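Local coordinates for Sn-glycerol-3-phosphate ABC transporter substrate-binding protein UspB (Mycobacterium tuberculosis, PDB 4MFI) that binds glycerophosphocholine as the substrate-binding subunit of an ABC transporter that probably brings this compound into the mycobacterial cell, at residues 83-88 and 98-103; 309-314 and 321-326; 39-44 and 51-56; 387-392 and 425-430. All blocks are in the same frame, centred on the assembly; numbering follows the deposited sequence.

In the fold
From the N terminus the chain closes contact 3 first, where helix 50-63 returns to pack against strand 39-43. Contact 1 follows, closing the loop between helix 78-88 and strand 97-101. Much later contact 2 closes the short connection from strand 307-310 to helix 317-330, and contact 4 spans the longest stretch of chain, mostly helical, and brings the turn before helix 391-405 to the end of helix 409-427. All four lie in series, so none nests in or crosses another. Contacts 1, 2 and 3 share one mixed sheet, with strand 97-101 between strands 39-43 and 307-310. Contact 4 is tied to contact 1 by the Arg103-Asp392 salt bridge.

Contact 1. Residues 83-88 and 98-103; sequences QKFNAA and VLLDDR
Phe85, on helix 78-88, and Val98, on strand 97-101, have their CA atoms 7.9 Å apart, the nearest CA pair of the two segments and a separation that has to be bridged by side chains. Phe85 does most of this work: its CG stands opposite the backbone N (chi1 -177°), which carries the ring off the helix toward the strand. Val98 lays CG1 over one face of the ring and brings CG2 to 4.4 Å from Phe85 CG. Leu100, two residues further along the same strand face, approaches obliquely, with CD2 4.4 Å from Phe85 CD2. These are loose apolar contacts, and the ring gains further cover from Pro95, Pro312 and an edge-to-face partner, Phe108. The element is part of the alpha/beta core of a class II periplasmic-type binding protein: helix 78-88 connects strand 69-73 to strand 97-101, which lie on the two flanks of strand 39-43 in the sheet. At the end of the strand the chemistry becomes polar. Asp101 OD1 caps the following turn by accepting from Arg103 N at 2.9 Å, the donor lying 49° out of the carboxylate plane; Trp104 N adds a second bond to this oxygen. Asp101 OD2 offers its syn lone pair to Arg103 NH2 at 2.8 Å, in the guanidinium plane and nearly straight (164°), while Arg103 NE adds a weak bond to OD2. The guanidinium also pairs with Asp79 through NH2 and with Asp392 through NH1, so several carboxylates fix its rotation.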
# COMPACT_ATOMS: atom_id res chain seq x y z
N GLN A 83 11.03 6.27 -13.59
CA GLN A 83 11.53 6.91 -14.81
C GLN A 83 13.04 6.79 -14.94
O GLN A 83 13.56 6.59 -16.04
CB GLN A 83 11.10 8.37 -14.90
CG GLN A 83 9.59 8.58 -14.97
CD GLN A 83 8.91 7.81 -16.10
OE1 GLN A 83 9.54 7.43 -17.09
NE2 GLN A 83 7.61 7.59 -15.96
N LYS A 84 13.75 6.91 -13.82
CA LYS A 84 15.20 6.78 -13.86
C LYS A 84 15.57 5.36 -14.29
O LYS A 84 16.48 5.16 -15.11
CB LYS A 84 15.81 7.13 -12.50
CG LYS A 84 17.32 7.26 -12.51
CD LYS A 84 17.85 7.46 -11.10
CE LYS A 84 19.37 7.50 -11.05
NZ LYS A 84 19.92 8.68 -11.77
N PHE A 85 14.86 4.37 -13.75
CA PHE A 85 15.06 2.98 -14.14
C PHE A 85 14.76 2.78 -15.62
O PHE A 85 15.55 2.17 -16.35
CB PHE A 85 14.20 2.06 -13.27
CG PHE A 85 14.40 0.58 -13.54
CD1 PHE A 85 15.67 0.04 -13.67
CD2 PHE A 85 13.30 -0.27 -13.63
CE1 PHE A 85 15.84 -1.32 -13.90
CE2 PHE A 85 13.47 -1.62 -13.85
CZ PHE A 85 14.74 -2.15 -13.99
N ASN A 86 13.63 3.29 -16.09
CA ASN A 86 13.26 3.18 -17.49
C ASN A 86 14.37 3.68 -18.42
O ASN A 86 14.73 3.02 -19.40
CB ASN A 86 11.97 3.94 -17.77
CG ASN A 86 11.36 3.57 -19.09
OD1 ASN A 86 11.18 2.39 -19.40
ND2 ASN A 86 11.06 4.57 -19.90
N ALA A 87 14.94 4.84 -18.09
CA ALA A 87 15.98 5.42 -18.92
C ALA A 87 17.26 4.59 -18.90
O ALA A 87 17.96 4.49 -19.90
CB ALA A 87 16.27 6.84 -18.49
N ALA A 88 17.55 3.99 -17.75
CA ALA A 88 18.79 3.22 -17.60
C ALA A 88 18.74 1.92 -18.39
O ALA A 88 19.77 1.34 -18.73
CB ALA A 88 19.05 2.94 -16.13
N VAL A 98 16.40 -2.27 -7.12
CA VAL A 98 15.59 -1.08 -7.39
C VAL A 98 14.25 -1.12 -6.65
O VAL A 98 13.59 -2.16 -6.58
CB VAL A 98 15.38 -0.86 -8.92
CG1 VAL A 98 14.64 -2.04 -9.56
CG2 VAL A 98 14.67 0.45 -9.19
N LEU A 99 13.88 0.02 -6.09
CA LEU A 99 12.63 0.16 -5.34
C LEU A 99 11.46 0.48 -6.28
O LEU A 99 11.42 1.56 -6.88
CB LEU A 99 12.79 1.26 -4.29
CG LEU A 99 11.64 1.50 -3.32
CD1 LEU A 99 11.42 0.25 -2.47
CD2 LEU A 99 11.92 2.70 -2.44
N LEU A 100 10.52 -0.45 -6.40
CA LEU A 100 9.39 -0.30 -7.32
C LEU A 100 8.07 -0.39 -6.55
O LEU A 100 7.89 -1.29 -5.72
CB LEU A 100 9.44 -1.38 -8.40
CG LEU A 100 10.66 -1.33 -9.32
CD1 LEU A 100 10.65 -2.50 -10.30
CD2 LEU A 100 10.71 -0.00 -10.07
N ASP A 101 7.15 0.53 -6.83
CA ASP A 101 5.89 0.54 -6.08
C ASP A 101 4.87 -0.49 -6.56
O ASP A 101 5.15 -1.29 -7.46
CB ASP A 101 5.29 1.96 -5.90
CG ASP A 101 4.55 2.48 -7.14
OD1 ASP A 101 4.32 1.75 -8.12
OD2 ASP A 101 4.16 3.66 -7.11
N ASP A 102 3.69 -0.44 -5.95
CA ASP A 102 2.64 -1.42 -6.21
C ASP A 102 2.10 -1.43 -7.64
O ASP A 102 1.47 -2.40 -8.05
CB ASP A 102 1.49 -1.27 -5.19
CG ASP A 102 0.85 0.12 -5.17
OD1 ASP A 102 1.46 1.10 -5.65
OD2 ASP A 102 -0.26 0.24 -4.61
N ARG A 103 2.36 -0.36 -8.40
CA ARG A 103 1.88 -0.25 -9.78
C ARG A 103 3.03 -0.45 -10.76
O ARG A 103 2.87 -1.07 -11.81
CB ARG A 103 1.25 1.12 -10.01
CG ARG A 103 0.13 1.47 -9.03
CD ARG A 103 -0.06 2.97 -8.91
NE ARG A 103 1.21 3.64 -8.66
CZ ARG A 103 1.54 4.86 -9.10
NH1 ARG A 103 0.66 5.57 -9.81
NH2 ARG A 103 2.74 5.35 -8.83

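Contact 2. Residues 309-314 and 321-326; sequences LAIPAK and VNALKF
The beta-alpha connection that leads from strand 307-310 into helix 317-330 is closed on itself by Ile311, which packs on Ala323 and Leu324. The CA atoms of Ile311 and Ala323 are 6.7 Å apart, a close approach, consistent with only a methyl standing between the helix backbone and the isoleucine. Ala323 CB is met by three carbons of one side chain, at 3.9 Å from Ile311 CD1 and at 4.0 Å from both Ile311 CG1 and Ile311 CG2. An extended outer branch (chi2 176°) takes Ile311 CD1 onward to the helix backbone, where it lies 3.6 Å from Leu324 N and 3.8 Å from Leu324 CB. The side chains of Ile311 and Leu324 run at roughly a right angle, and the leucine is touched at its CB. The Leu324 side chain also touches Leu120 and Phe121 of helix 118-124. Ile311 is further enclosed by Leu117, Lys320 and Ile327, while Ala323 also touches Val97 of the neighbouring strand. Helix 317-330 thus contacts both helix 118-124 and the antiparallel strands 97-101 and 307-310.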
# COMPACT_ATOMS: atom_id res chain seq x y z
N LEU A 309 11.49 -4.42 -3.38
CA LEU A 309 12.80 -4.41 -4.01
C LEU A 309 12.90 -5.47 -5.10
O LEU A 309 12.57 -6.64 -4.86
CB LEU A 309 13.89 -4.65 -2.95
CG LEU A 309 13.96 -3.65 -1.81
CD1 LEU A 309 15.05 -4.04 -0.81
CD2 LEU A 309 14.21 -2.24 -2.35
N ALA A 310 13.33 -5.06 -6.29
CA ALA A 310 13.42 -5.94 -7.44
C ALA A 310 14.85 -5.98 -8.00
O ALA A 310 15.65 -5.08 -7.73
CB ALA A 310 12.46 -5.48 -8.53
N ILE A 311 15.14 -7.01 -8.78
CA ILE A 311 16.45 -7.20 -9.38
C ILE A 311 16.30 -7.21 -10.90
O ILE A 311 15.64 -8.08 -11.46
CB ILE A 311 17.07 -8.55 -8.94
CG1 ILE A 311 17.16 -8.63 -7.41
CG2 ILE A 311 18.44 -8.78 -9.58
CD1 ILE A 311 17.66 -9.99 -6.92
N PRO A 312 16.91 -6.23 -11.59
CA PRO A 312 16.82 -6.20 -13.05
C PRO A 312 17.33 -7.48 -13.72
O PRO A 312 18.29 -8.11 -13.26
CB PRO A 312 17.70 -5.01 -13.43
CG PRO A 312 17.58 -4.10 -12.25
CD PRO A 312 17.59 -5.03 -11.06
N ALA A 313 16.68 -7.84 -14.83
CA ALA A 313 17.03 -9.04 -15.58
C ALA A 313 18.41 -8.96 -16.23
O ALA A 313 19.05 -9.99 -16.44
CB ALA A 313 15.97 -9.33 -16.63
N LYS A 314 18.86 -7.76 -16.57
CA LYS A 314 20.11 -7.63 -17.32
C LYS A 314 21.36 -7.51 -16.44
O LYS A 314 22.29 -6.75 -16.73
CB LYS A 314 20.04 -6.49 -18.34
CG LYS A 314 19.97 -5.10 -17.76
CD LYS A 314 20.43 -4.08 -18.78
CE LYS A 314 19.75 -4.28 -20.12
NZ LYS A 314 20.00 -3.14 -21.05
N VAL A 321 22.73 -12.91 -7.72
CA VAL A 321 22.87 -13.57 -6.43
C VAL A 321 23.22 -12.55 -5.35
O VAL A 321 22.61 -12.55 -4.28
CB VAL A 321 23.93 -14.69 -6.50
CG1 VAL A 321 24.25 -15.22 -5.11
CG2 VAL A 321 23.42 -15.81 -7.39
N ASN A 322 24.19 -11.68 -5.62
CA ASN A 322 24.58 -10.68 -4.62
C ASN A 322 23.46 -9.71 -4.31
O ASN A 322 23.26 -9.31 -3.16
CB ASN A 322 25.84 -9.93 -5.06
CG ASN A 322 27.06 -10.82 -5.09
OD1 ASN A 322 27.12 -11.83 -4.38
ND2 ASN A 322 28.05 -10.45 -5.90
N ALA A 323 22.72 -9.32 -5.34
CA ALA A 323 21.58 -8.43 -5.17
C ALA A 323 20.53 -9.06 -4.25
O ALA A 323 19.98 -8.38 -3.37
CB ALA A 323 20.98 -8.07 -6.52
N LEU A 324 20.26 -10.35 -4.44
CA LEU A 324 19.28 -11.02 -3.58
C LEU A 324 19.79 -11.19 -2.15
O LEU A 324 19.01 -11.07 -1.20
CB LEU A 324 18.85 -12.38 -4.16
CG LEU A 324 17.79 -13.06 -3.28
CD1 LEU A 324 16.51 -12.21 -3.21
CD2 LEU A 324 17.47 -14.46 -3.73
N LYS A 325 21.08 -11.46 -1.98
CA LYS A 325 21.66 -11.50 -0.64
C LYS A 325 21.39 -10.19 0.09
O LYS A 325 21.03 -10.19 1.28
CB LYS A 325 23.16 -11.76 -0.70
CG LYS A 325 23.53 -13.18 -1.10
CD LYS A 325 25.03 -13.31 -1.31
CE LYS A 325 25.43 -14.73 -1.64
NZ LYS A 325 26.88 -14.83 -1.98
N PHE A 326 21.56 -9.08 -0.61
CA PHE A 326 21.27 -7.77 -0.02
C PHE A 326 19.79 -7.62 0.33
O PHE A 326 19.44 -7.24 1.45
CB PHE A 326 21.70 -6.64 -0.95
CG PHE A 326 21.39 -5.27 -0.41
CD1 PHE A 326 22.16 -4.72 0.60
CD2 PHE A 326 20.31 -4.55 -0.91
CE1 PHE A 326 21.87 -3.47 1.11
CE2 PHE A 326 20.01 -3.29 -0.40
CZ PHE A 326 20.80 -2.75 0.61

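Contact 3. Residues 39-44 and 51-56; sequences IDFWSS and AAEREL
Ser43 and Glu53 join strand 39-43 to helix 50-63 by a hydrogen bond, Ser43 OG donating to Glu53 OE2 at 2.7 Å. The syn lone pair of OE2, on the side of the other carboxylate oxygen, accepts this bond. Glu53 can span the gap, 9.1 Å between the CA atoms of Ser43 and Glu53, because its chain is fully extended beyond CG (chi2 -179°). Further hydrogen bonds surround the pair: Glu53 OE2 also engages Tyr150 OH, Glu53 OE1 engages His45 ND1, and Ser43 OG accepts from His45 N. The carboxylate is thus held at both oxygens, and the serine hydroxyl links the acid to the turn after the strand.

Van der Waals contact comes from Phe41, on the same side of the strand as Ser43. Glu53 OE2 lies oblique to its ring, 3.9 Å from Phe41 CZ, with ring and carboxylate planes 62° apart. Ser43 CB sits 3.8 Å above one face of that ring, toward its rim, and Leu71 of strand 69-73 touches both Phe41 and Glu53.

Strand 39-43, helix 50-63 and strand 69-73 make up the first beta-alpha-beta unit of the fold. Here a buried carboxylate, rather than apolar packing alone, couples helix to strand, and its hydroxyl and imidazole partners probably offset part of the cost of burying the carboxylate and would help to stabilise its ionised form.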
# COMPACT_ATOMS: atom_id res chain seq x y z
N ILE A 39 27.31 -3.10 -5.33
CA ILE A 39 25.88 -3.26 -5.53
C ILE A 39 25.22 -1.88 -5.53
O ILE A 39 25.29 -1.15 -4.54
CB ILE A 39 25.27 -4.13 -4.40
CG1 ILE A 39 25.88 -5.53 -4.44
CG2 ILE A 39 23.75 -4.19 -4.53
CD1 ILE A 39 25.57 -6.38 -3.21
N ASP A 40 24.58 -1.52 -6.64
CA ASP A 40 23.92 -0.22 -6.76
C ASP A 40 22.46 -0.35 -6.35
O ASP A 40 21.68 -1.04 -7.00
CB ASP A 40 24.05 0.32 -8.19
CG ASP A 40 25.47 0.74 -8.55
OD1 ASP A 40 26.14 1.39 -7.71
OD2 ASP A 40 25.94 0.41 -9.66
N PHE A 41 22.11 0.31 -5.24
CA PHE A 41 20.77 0.25 -4.67
C PHE A 41 20.08 1.59 -4.93
O PHE A 41 20.45 2.61 -4.35
CB PHE A 41 20.86 -0.05 -3.17
CG PHE A 41 19.55 0.01 -2.43
CD1 PHE A 41 18.34 -0.20 -3.09
CD2 PHE A 41 19.53 0.30 -1.07
CE1 PHE A 41 17.14 -0.13 -2.40
CE2 PHE A 41 18.33 0.36 -0.37
CZ PHE A 41 17.13 0.15 -1.04
N TRP A 42 19.09 1.57 -5.82
CA TRP A 42 18.34 2.77 -6.18
C TRP A 42 17.09 2.89 -5.33
O TRP A 42 16.16 2.08 -5.43
CB TRP A 42 17.93 2.73 -7.65
CG TRP A 42 19.06 2.96 -8.61
CD1 TRP A 42 20.40 2.90 -8.34
CD2 TRP A 42 18.94 3.31 -9.99
NE1 TRP A 42 21.12 3.18 -9.48
CE2 TRP A 42 20.25 3.43 -10.51
CE3 TRP A 42 17.86 3.52 -10.85
CZ2 TRP A 42 20.50 3.75 -11.84
CZ3 TRP A 42 18.10 3.84 -12.17
CH2 TRP A 42 19.41 3.96 -12.66
N SER A 43 17.06 3.92 -4.48
CA SER A 43 15.94 4.15 -3.58
C SER A 43 15.49 5.60 -3.61
O SER A 43 16.27 6.50 -3.93
CB SER A 43 16.36 3.78 -2.15
OG SER A 43 15.30 4.03 -1.23
N SER A 44 14.22 5.82 -3.29
CA SER A 44 13.70 7.17 -3.10
C SER A 44 13.72 7.54 -1.62
O SER A 44 13.26 8.62 -1.24
CB SER A 44 12.27 7.27 -3.64
OG SER A 44 11.46 6.26 -3.07
N ALA A 51 18.91 7.65 6.39
CA ALA A 51 19.71 7.25 7.55
C ALA A 51 19.49 5.78 7.92
O ALA A 51 20.44 5.05 8.21
CB ALA A 51 19.44 8.15 8.74
N ALA A 52 18.23 5.34 7.91
CA ALA A 52 17.93 3.95 8.21
C ALA A 52 18.52 3.02 7.16
O ALA A 52 19.02 1.94 7.47
CB ALA A 52 16.43 3.74 8.33
N GLU A 53 18.46 3.45 5.90
CA GLU A 53 19.03 2.66 4.81
C GLU A 53 20.56 2.56 4.91
O GLU A 53 21.13 1.50 4.68
CB GLU A 53 18.61 3.24 3.45
CG GLU A 53 17.10 3.13 3.22
CD GLU A 53 16.67 3.66 1.87
OE1 GLU A 53 17.18 4.73 1.47
OE2 GLU A 53 15.81 3.02 1.22
N ARG A 54 21.21 3.66 5.27
CA ARG A 54 22.66 3.62 5.47
C ARG A 54 23.04 2.68 6.62
O ARG A 54 24.06 1.99 6.56
CB ARG A 54 23.23 5.01 5.71
CG ARG A 54 23.25 5.88 4.45
CD ARG A 54 24.00 7.18 4.67
NE ARG A 54 23.43 7.97 5.76
CZ ARG A 54 22.48 8.89 5.59
NH1 ARG A 54 22.01 9.15 4.38
NH2 ARG A 54 22.02 9.56 6.64
N GLU A 55 22.21 2.64 7.66
CA GLU A 55 22.44 1.73 8.77
C GLU A 55 22.30 0.28 8.32
O GLU A 55 23.12 -0.58 8.67
CB GLU A 55 21.50 2.04 9.94
CG GLU A 55 21.46 0.97 11.04
CD GLU A 55 22.78 0.80 11.78
OE1 GLU A 55 23.60 1.75 11.79
OE2 GLU A 55 22.99 -0.28 12.38
N LEU A 56 21.27 -0.01 7.53
CA LEU A 56 21.06 -1.37 7.03
C LEU A 56 22.21 -1.80 6.11
O LEU A 56 22.65 -2.95 6.16
CB LEU A 56 19.72 -1.48 6.32
CG LEU A 56 18.50 -1.33 7.23
CD1 LEU A 56 17.21 -1.39 6.43
CD2 LEU A 56 18.52 -2.40 8.32

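Contact 4. Residues 387-392 and 425-430; sequences FLPGGD and DRQIMR
Pro389 and Ile428 meet through the CD and CG side of the proline ring and the CG1-CD1 branch of the isoleucine. Pro389 CD is 3.7 Å from Ile428 CG1 and 3.8 Å from Ile428 CD1. With CG1 beside the backbone N and the branch bent again at chi2 (-57°), Ile428 brings CD1 to within 3.7 Å of Phe387 O, so one isoleucine branch touches both a backbone carbonyl and the proline ring. Gln427 passes the same ring at a slant, its CB 3.8 Å from Pro389 CG. Its chain bends back at chi2 (-57°), taking the amide to Arg426, whose NH1 makes a weak bond with Gln427 OE1. The proline is presented by a type II beta turn from Leu388 to Gly391, closed by Gly391 N to Leu388 O at 2.9 Å; Gly390, with positive phi, occupies the third turn position and is the N-cap of helix 391-405. The contact thus joins the turn leading into helix 391-405 to the C-terminal end of helix 409-427, closing a helical hairpin. Leu388 continues the seam along Leu420, Ile423 and Leu424, Phe387 stacks with Phe106 in helix 104-110, and Ile428 rests on Trp225.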
# COMPACT_ATOMS: atom_id res chain seq x y z
N PHE A 387 -2.17 -3.37 -12.03
CA PHE A 387 -1.56 -3.95 -13.24
C PHE A 387 -2.00 -3.26 -14.52
O PHE A 387 -1.37 -3.42 -15.57
CB PHE A 387 -1.90 -5.43 -13.38
CG PHE A 387 -1.31 -6.33 -12.31
CD1 PHE A 387 -0.37 -5.86 -11.39
CD2 PHE A 387 -1.69 -7.66 -12.25
CE1 PHE A 387 0.17 -6.70 -10.43
CE2 PHE A 387 -1.14 -8.51 -11.29
CZ PHE A 387 -0.21 -8.03 -10.38
N LEU A 388 -3.09 -2.51 -14.45
CA LEU A 388 -3.68 -1.88 -15.62
C LEU A 388 -3.18 -0.44 -15.63
O LEU A 388 -3.39 0.29 -14.66
CB LEU A 388 -5.20 -1.94 -15.50
CG LEU A 388 -6.09 -1.61 -16.70
CD1 LEU A 388 -7.50 -2.13 -16.46
CD2 LEU A 388 -6.11 -0.11 -17.02
N PRO A 389 -2.51 -0.01 -16.71
CA PRO A 389 -1.88 1.31 -16.76
C PRO A 389 -2.83 2.44 -16.41
O PRO A 389 -3.89 2.56 -17.03
CB PRO A 389 -1.43 1.43 -18.22
CG PRO A 389 -1.18 0.03 -18.64
CD PRO A 389 -2.25 -0.79 -17.93
N GLY A 390 -2.45 3.24 -15.41
CA GLY A 390 -3.27 4.34 -14.93
C GLY A 390 -4.57 3.98 -14.22
O GLY A 390 -5.35 4.87 -13.90
N GLY A 391 -4.80 2.70 -13.96
CA GLY A 391 -6.07 2.29 -13.37
C GLY A 391 -6.35 2.96 -12.04
O GLY A 391 -7.49 3.35 -11.74
N ASP A 392 -5.32 3.08 -11.21
CA ASP A 392 -5.46 3.79 -9.95
C ASP A 392 -5.94 5.22 -10.14
O ASP A 392 -6.82 5.68 -9.43
CB ASP A 392 -4.14 3.77 -9.17
CG ASP A 392 -3.01 4.47 -9.90
OD1 ASP A 392 -2.84 4.21 -11.11
OD2 ASP A 392 -2.29 5.27 -9.26
N ASP A 425 -6.72 -3.97 -22.94
CA ASP A 425 -6.58 -4.78 -24.15
C ASP A 425 -5.47 -4.26 -25.08
O ASP A 425 -4.87 -5.05 -25.82
CB ASP A 425 -7.91 -4.86 -24.91
CG ASP A 425 -8.96 -5.63 -24.14
OD1 ASP A 425 -8.59 -6.41 -23.24
OD2 ASP A 425 -10.17 -5.45 -24.43
N ARG A 426 -5.19 -2.96 -25.04
CA ARG A 426 -4.16 -2.43 -25.92
C ARG A 426 -2.75 -2.49 -25.33
O ARG A 426 -1.78 -2.65 -26.08
CB ARG A 426 -4.52 -1.02 -26.42
CG ARG A 426 -4.08 0.12 -25.55
CD ARG A 426 -4.52 1.46 -26.15
NE ARG A 426 -4.17 1.63 -27.57
CZ ARG A 426 -2.96 1.98 -28.02
NH1 ARG A 426 -1.95 2.16 -27.17
NH2 ARG A 426 -2.75 2.13 -29.31
N GLN A 427 -2.64 -2.40 -24.01
CA GLN A 427 -1.32 -2.31 -23.35
C GLN A 427 -0.83 -3.60 -22.71
O GLN A 427 0.37 -3.83 -22.64
CB GLN A 427 -1.32 -1.23 -22.27
CG GLN A 427 -1.66 0.17 -22.74
CD GLN A 427 -0.74 0.65 -23.84
OE1 GLN A 427 -1.13 0.73 -25.00
NE2 GLN A 427 0.49 0.99 -23.47
N ILE A 428 -1.76 -4.43 -22.25
CA ILE A 428 -1.39 -5.55 -21.39
C ILE A 428 -1.67 -6.90 -22.01
O ILE A 428 -0.78 -7.75 -22.06
CB ILE A 428 -2.14 -5.49 -20.03
CG1 ILE A 428 -1.86 -4.16 -19.33
CG2 ILE A 428 -1.76 -6.69 -19.15
CD1 ILE A 428 -0.38 -3.86 -19.10
N MET A 429 -2.89 -7.11 -22.49
CA MET A 429 -3.31 -8.46 -22.86
C MET A 429 -2.48 -9.10 -23.97
O MET A 429 -2.19 -10.29 -23.91
CB MET A 429 -4.82 -8.51 -23.12
CG MET A 429 -5.65 -7.93 -21.96
SD MET A 429 -5.23 -8.61 -20.31
CE MET A 429 -6.23 -10.06 -20.31
N ARG A 430 -2.06 -8.32 -24.96
CA ARG A 430 -1.24 -8.91 -26.03
C ARG A 430 0.12 -9.38 -25.52
O ARG A 430 0.68 -10.36 -26.00
CB ARG A 430 -1.08 -7.94 -27.20
CG ARG A 430 -0.11 -8.44 -28.25
CD ARG A 430 -0.05 -7.50 -29.44
NE ARG A 430 -1.10 -7.79 -30.41
CZ ARG A 430 -1.24 -7.15 -31.57
NH1 ARG A 430 -0.42 -6.16 -31.89
NH2 ARG A 430 -2.21 -7.50 -32.40